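Local coordinates for major capsid protein (Faustovirus, PDB 5J7O) that forms the trimeric double jelly-roll capsomer that probably tiles the outer icosahedral shell of this large double-stranded DNA virus, at residues G117-L122 with G338-Q343; N461-R466 with V474-V479. All coordinates share one frame; numbering follows the deposited sequence.

Contact 1 of 2, residues G117-L122 with G338-Q343; sequences GTVPAL and GNLFLQ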
loop_
_atom_site.group_PDB
_atom_site.type_symbol
_atom_site.label_atom_id
_atom_site.label_comp_id
_atom_site.label_asym_id
_atom_site.label_seq_id
_atom_site.Cartn_x
_atom_site.Cartn_y
_atom_site.Cartn_z
ATOM N N GLY B 117 -27.104 14.997 -25.660
ATOM C CA GLY B 117 -26.666 14.646 -26.991
ATOM C C GLY B 117 -27.548 13.566 -27.591
ATOM O O GLY B 117 -28.722 13.421 -27.241
ATOM N N THR B 118 -26.960 12.799 -28.507
ATOM C CA THR B 118 -27.682 11.748 -29.206
ATOM C C THR B 118 -26.829 10.492 -29.285
ATOM O O THR B 118 -25.610 10.526 -29.093
ATOM C CB THR B 118 -28.095 12.174 -30.622
ATOM O OG1 THR B 118 -26.983 12.792 -31.283
ATOM C CG2 THR B 118 -29.261 13.147 -30.573
ATOM N N VAL B 119 -27.490 9.378 -29.570
ATOM C CA VAL B 119 -26.775 8.129 -29.848
ATOM C C VAL B 119 -26.174 8.208 -31.251
ATOM O O VAL B 119 -26.906 8.480 -32.217
ATOM C CB VAL B 119 -27.720 6.932 -29.721
ATOM C CG1 VAL B 119 -26.988 5.636 -30.027
ATOM C CG2 VAL B 119 -28.334 6.882 -28.327
ATOM N N PRO B 120 -24.868 7.993 -31.412
ATOM C CA PRO B 120 -24.256 8.158 -32.739
ATOM C C PRO B 120 -24.697 7.103 -33.742
ATOM O O PRO B 120 -25.436 6.173 -33.401
ATOM C CB PRO B 120 -22.755 8.053 -32.442
ATOM C CG PRO B 120 -22.682 7.213 -31.210
ATOM C CD PRO B 120 -23.888 7.585 -30.391
ATOM N N ALA B 121 -24.251 7.246 -34.986
ATOM C CA ALA B 121 -24.589 6.278 -36.019
ATOM C C ALA B 121 -23.877 4.955 -35.767
ATOM O O ALA B 121 -22.773 4.909 -35.216
ATOM C CB ALA B 121 -24.221 6.818 -37.402
ATOM N N LEU B 122 -24.529 3.870 -36.177
ATOM C CA LEU B 122 -23.973 2.540 -36.006
ATOM C C LEU B 122 -22.713 2.373 -36.855
ATOM O O LEU B 122 -22.519 3.084 -37.843
ATOM C CB LEU B 122 -25.012 1.488 -36.386
ATOM C CG LEU B 122 -26.190 1.347 -35.424
ATOM C CD1 LEU B 122 -27.412 0.818 -36.151
ATOM C CD2 LEU B 122 -25.826 0.441 -34.256
ATOM N N GLY B 338 -20.825 7.563 -21.026
ATOM C CA GLY B 338 -21.841 7.381 -20.006
ATOM C C GLY B 338 -22.477 6.010 -20.075
ATOM O O GLY B 338 -21.803 5.000 -20.311
ATOM N N ASN B 339 -23.793 5.973 -19.874
ATOM C CA ASN B 339 -24.545 4.717 -19.892
ATOM C C ASN B 339 -24.952 4.359 -21.324
ATOM O O ASN B 339 -26.127 4.209 -21.659
ATOM C CB ASN B 339 -25.759 4.817 -18.975
ATOM C CG ASN B 339 -26.400 3.468 -18.710
ATOM O OD1 ASN B 339 -25.744 2.430 -18.793
ATOM N ND2 ASN B 339 -27.688 3.477 -18.390
ATOM N N LEU B 340 -23.937 4.225 -22.175
ATOM C CA LEU B 340 -24.136 3.870 -23.577
ATOM C C LEU B 340 -22.967 2.998 -24.007
ATOM O O LEU B 340 -21.813 3.426 -23.921
ATOM C CB LEU B 340 -24.235 5.120 -24.454
ATOM C CG LEU B 340 -24.535 4.912 -25.940
ATOM C CD1 LEU B 340 -25.960 4.419 -26.142
ATOM C CD2 LEU B 340 -24.288 6.196 -26.718
ATOM N N PHE B 341 -23.264 1.785 -24.466
ATOM C CA PHE B 341 -22.239 0.803 -24.786
ATOM C C PHE B 341 -22.475 0.234 -26.176
ATOM O O PHE B 341 -23.617 -0.032 -26.562
ATOM C CB PHE B 341 -22.225 -0.337 -23.760
ATOM C CG PHE B 341 -22.159 0.133 -22.336
ATOM C CD1 PHE B 341 -20.938 0.345 -21.718
ATOM C CD2 PHE B 341 -23.319 0.363 -21.614
ATOM C CE1 PHE B 341 -20.876 0.779 -20.408
ATOM C CE2 PHE B 341 -23.263 0.797 -20.305
ATOM C CZ PHE B 341 -22.040 1.005 -19.700
ATOM N N LEU B 342 -21.389 0.047 -26.921
ATOM C CA LEU B 342 -21.442 -0.596 -28.227
ATOM C C LEU B 342 -21.315 -2.103 -28.042
ATOM O O LEU B 342 -20.284 -2.590 -27.565
ATOM C CB LEU B 342 -20.332 -0.076 -29.139
ATOM C CG LEU B 342 -20.207 -0.781 -30.493
ATOM C CD1 LEU B 342 -21.333 -0.370 -31.431
ATOM C CD2 LEU B 342 -18.850 -0.519 -31.126
ATOM N N GLN B 343 -22.359 -2.836 -28.415
ATOM C CA GLN B 343 -22.361 -4.290 -28.322
ATOM C C GLN B 343 -21.851 -4.874 -29.632
ATOM O O GLN B 343 -22.449 -4.652 -30.689
ATOM C CB GLN B 343 -23.763 -4.809 -28.005
ATOM C CG GLN B 343 -23.879 -6.324 -28.007
ATOM C CD GLN B 343 -25.262 -6.799 -27.613
ATOM O OE1 GLN B 343 -26.145 -5.996 -27.314
ATOM N NE2 GLN B 343 -25.458 -8.111 -27.607
#
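Every approach within 4.5 Å is made by a single side chain, Leu340: its two methyls part between Val119 and Pro120, while the backbones stay well apart, 8.0 Å from Val119 CA to Leu340 CA at their nearest. Leu340 CG stands anti to its backbone N (chi1 -176°), and the CB bond is aimed at the other segment. CD1 takes the valine, lying 4.1 Å from Val119 CG2 and almost equally far from Val119 CG1, so that it meets the fork of the isopropyl group as the two side chains cross at a slant. CD2 meets the pyrrolidine ring at its CD atom, 3.9 Å from Pro120 CD. Both methyl approaches are apolar packing, and the buried surface is small, 125 Å². Topologically the contact joins two sheets of the double jelly-roll subunit: 117-118 ends an edge strand of a three-stranded antiparallel sheet, whereas 341-343 begins strand 341-351 of a mixed sheet. Leu340 sits in the short turn before that strand, an inverse gamma turn centred on Asn339, whose OD1 is held by the backbone N of Gln160. Tyr157 of strand 149-158 packs on Val119, and Ile241 of the second subunit packs on Phe341.

Contact 2 of 2, residues N461-R466 with V474-V479; sequences NTYQWR and VTNEPV
Asn476 of strand 473-490 lays its amide over one face of the Tyr463 ring and gives its oxygen to Arg466. From the strand, its CB bond is directed at 461-466, and chi1 of -55° puts CG anti to the carbonyl carbon. CG itself lies 3.8 Å from Tyr463 CE1, above the ring. Beyond it the amide divides. ND2 rests 3.5 Å from Tyr463 CD1, near the rim of that face, while OD1 stands above the ring centre, 3.5 Å from its plane. Amide and ring planes are 29° apart, an inclined overlap rather than a strictly parallel one. OD1 also accepts from the guanidinium: Arg466 NH2 donates to Asn476 OD1 over 2.9 Å, with an N-H...O angle of 148°, and Arg466 NH1 adds a weak bond to the same oxygen. The arginine chain, bent at chi3, brings the NH1/NH2 edge of the guanidinium to the amide oxygen, and Tyr463 CD2 lies over one guanidinium face. Val474 CG1 approaches Arg466 NH2 obliquely at 3.3 Å. Tyr463 is the N-cap residue of helix 464-467, and Asn461 OD1 closes an Asx turn onto Tyr463 N; the tyrosine and arginine belong to a short turn-and-helix element packed against an outermost strand of the mixed sheet. With both donors converging on one oxygen, the arginine probably fixes which way round the amide lies, and its positive charge would probably polarise the C=O and strengthen ND2 as a donor.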
loop_
_atom_site.group_PDB
_atom_site.type_symbol
_atom_site.label_atom_id
_atom_site.label_comp_id
_atom_site.label_asym_id
_atom_site.label_seq_id
_atom_site.Cartn_x
_atom_site.Cartn_y
_atom_site.Cartn_z
ATOM N N ASN B 461 -5.383 13.651 -27.368
ATOM C CA ASN B 461 -5.227 12.468 -26.533
ATOM C C ASN B 461 -6.451 12.322 -25.636
ATOM O O ASN B 461 -6.706 13.175 -24.780
ATOM C CB ASN B 461 -3.949 12.569 -25.702
ATOM C CG ASN B 461 -3.675 11.318 -24.883
ATOM O OD1 ASN B 461 -4.430 10.346 -24.930
ATOM N ND2 ASN B 461 -2.578 11.336 -24.134
ATOM N N THR B 462 -7.208 11.241 -25.836
ATOM C CA THR B 462 -8.370 10.974 -24.998
ATOM C C THR B 462 -7.988 10.506 -23.601
ATOM O O THR B 462 -8.861 10.440 -22.729
ATOM C CB THR B 462 -9.276 9.936 -25.664
ATOM O OG1 THR B 462 -8.551 8.714 -25.853
ATOM C CG2 THR B 462 -9.763 10.446 -27.011
ATOM N N TYR B 463 -6.718 10.175 -23.371
ATOM C CA TYR B 463 -6.212 9.864 -22.043
ATOM C C TYR B 463 -5.387 11.005 -21.459
ATOM O O TYR B 463 -4.621 10.787 -20.512
ATOM C CB TYR B 463 -5.390 8.574 -22.074
ATOM C CG TYR B 463 -6.226 7.314 -22.113
ATOM C CD1 TYR B 463 -6.679 6.794 -23.318
ATOM C CD2 TYR B 463 -6.560 6.643 -20.943
ATOM C CE1 TYR B 463 -7.444 5.643 -23.358
ATOM C CE2 TYR B 463 -7.324 5.490 -20.974
ATOM C CZ TYR B 463 -7.764 4.995 -22.182
ATOM O OH TYR B 463 -8.524 3.848 -22.216
ATOM N N GLN B 464 -5.525 12.217 -22.008
ATOM C CA GLN B 464 -4.812 13.368 -21.462
ATOM C C GLN B 464 -5.197 13.626 -20.014
ATOM O O GLN B 464 -4.364 14.082 -19.221
ATOM C CB GLN B 464 -5.087 14.617 -22.301
ATOM C CG GLN B 464 -4.298 15.835 -21.842
ATOM C CD GLN B 464 -5.001 17.145 -22.133
ATOM O OE1 GLN B 464 -4.460 18.222 -21.880
ATOM N NE2 GLN B 464 -6.216 17.061 -22.660
ATOM N N TRP B 465 -6.451 13.342 -19.650
ATOM C CA TRP B 465 -6.889 13.479 -18.264
ATOM C C TRP B 465 -6.006 12.690 -17.303
ATOM O O TRP B 465 -5.928 13.036 -16.118
ATOM C CB TRP B 465 -8.342 13.022 -18.127
ATOM C CG TRP B 465 -8.528 11.555 -18.371
ATOM C CD1 TRP B 465 -8.754 10.945 -19.570
ATOM C CD2 TRP B 465 -8.506 10.512 -17.389
ATOM N NE1 TRP B 465 -8.875 9.587 -19.396
ATOM C CE2 TRP B 465 -8.725 9.296 -18.065
ATOM C CE3 TRP B 465 -8.320 10.489 -16.003
ATOM C CZ2 TRP B 465 -8.763 8.070 -17.404
ATOM C CZ3 TRP B 465 -8.359 9.272 -15.349
ATOM C CH2 TRP B 465 -8.579 8.080 -16.049
ATOM N N ARG B 466 -5.350 11.639 -17.787
ATOM C CA ARG B 466 -4.483 10.781 -16.985
ATOM C C ARG B 466 -3.003 10.965 -17.285
ATOM O O ARG B 466 -2.185 10.958 -16.363
ATOM C CB ARG B 466 -4.861 9.313 -17.211
ATOM C CG ARG B 466 -4.064 8.311 -16.402
ATOM C CD ARG B 466 -4.190 6.925 -17.009
ATOM N NE ARG B 466 -3.495 6.835 -18.290
ATOM C CZ ARG B 466 -3.636 5.835 -19.153
ATOM N NH1 ARG B 466 -4.462 4.832 -18.882
ATOM N NH2 ARG B 466 -2.959 5.839 -20.293
ATOM N N VAL B 474 2.783 6.550 -22.435
ATOM C CA VAL B 474 1.872 5.552 -21.890
ATOM C C VAL B 474 1.003 5.014 -23.017
ATOM O O VAL B 474 0.361 5.786 -23.740
ATOM C CB VAL B 474 1.005 6.136 -20.762
ATOM C CG1 VAL B 474 0.264 5.023 -20.036
ATOM C CG2 VAL B 474 1.862 6.937 -19.794
ATOM N N THR B 475 0.991 3.693 -23.168
ATOM C CA THR B 475 0.064 3.004 -24.050
ATOM C C THR B 475 -0.942 2.223 -23.213
ATOM O O THR B 475 -0.718 1.948 -22.031
ATOM C CB THR B 475 0.798 2.065 -25.015
ATOM O OG1 THR B 475 1.830 1.362 -24.313
ATOM C CG2 THR B 475 1.411 2.855 -26.162
ATOM N N ASN B 476 -2.060 1.871 -23.838
ATOM C CA ASN B 476 -3.190 1.269 -23.141
ATOM C C ASN B 476 -3.326 -0.189 -23.556
ATOM O O ASN B 476 -3.558 -0.486 -24.733
ATOM C CB ASN B 476 -4.474 2.044 -23.432
ATOM C CG ASN B 476 -4.346 3.518 -23.100
ATOM O OD1 ASN B 476 -4.290 3.898 -21.931
ATOM N ND2 ASN B 476 -4.295 4.355 -24.129
ATOM N N GLU B 477 -3.190 -1.091 -22.586
ATOM C CA GLU B 477 -3.266 -2.523 -22.835
ATOM C C GLU B 477 -4.534 -3.092 -22.219
ATOM O O GLU B 477 -4.685 -3.066 -20.988
ATOM C CB GLU B 477 -2.038 -3.232 -22.268
ATOM C CG GLU B 477 -2.118 -4.749 -22.324
ATOM C CD GLU B 477 -1.950 -5.300 -23.728
ATOM O OE1 GLU B 477 -1.739 -4.508 -24.671
ATOM O OE2 GLU B 477 -2.026 -6.535 -23.886
ATOM N N PRO B 478 -5.461 -3.613 -23.021
ATOM C CA PRO B 478 -6.693 -4.171 -22.452
ATOM C C PRO B 478 -6.441 -5.493 -21.741
ATOM O O PRO B 478 -5.610 -6.302 -22.163
ATOM C CB PRO B 478 -7.596 -4.366 -23.678
ATOM C CG PRO B 478 -6.979 -3.532 -24.764
ATOM C CD PRO B 478 -5.510 -3.547 -24.489
ATOM N N VAL B 479 -7.169 -5.699 -20.647
ATOM C CA VAL B 479 -7.234 -6.980 -19.951
ATOM C C VAL B 479 -8.704 -7.365 -19.867
ATOM O O VAL B 479 -9.522 -6.596 -19.347
ATOM C CB VAL B 479 -6.599 -6.915 -18.553
ATOM C CG1 VAL B 479 -6.819 -8.226 -17.813
ATOM C CG2 VAL B 479 -5.115 -6.606 -18.659
#

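Contacts 1 and 2 both reach the same mixed sheet, at different strands: contact 1 through 341-351 and contact 2 through 473-490, an outermost strand, with 364-375 and 503-521 between them. Their centres lie 21 Å apart and their nearest atoms about 12 Å, so they do not touch. Along the chain they come in series, 117-122 with 338-343 closing before 461-466 with 474-479 opens. One spans 215 intervening residues and is purely apolar; the other spans seven and is largely polar. Both sheet strands also meet the third subunit, Leu342 packing on its Thr263 and Glu477 bonding to its Asn240, which places both contacts beside trimer interfaces.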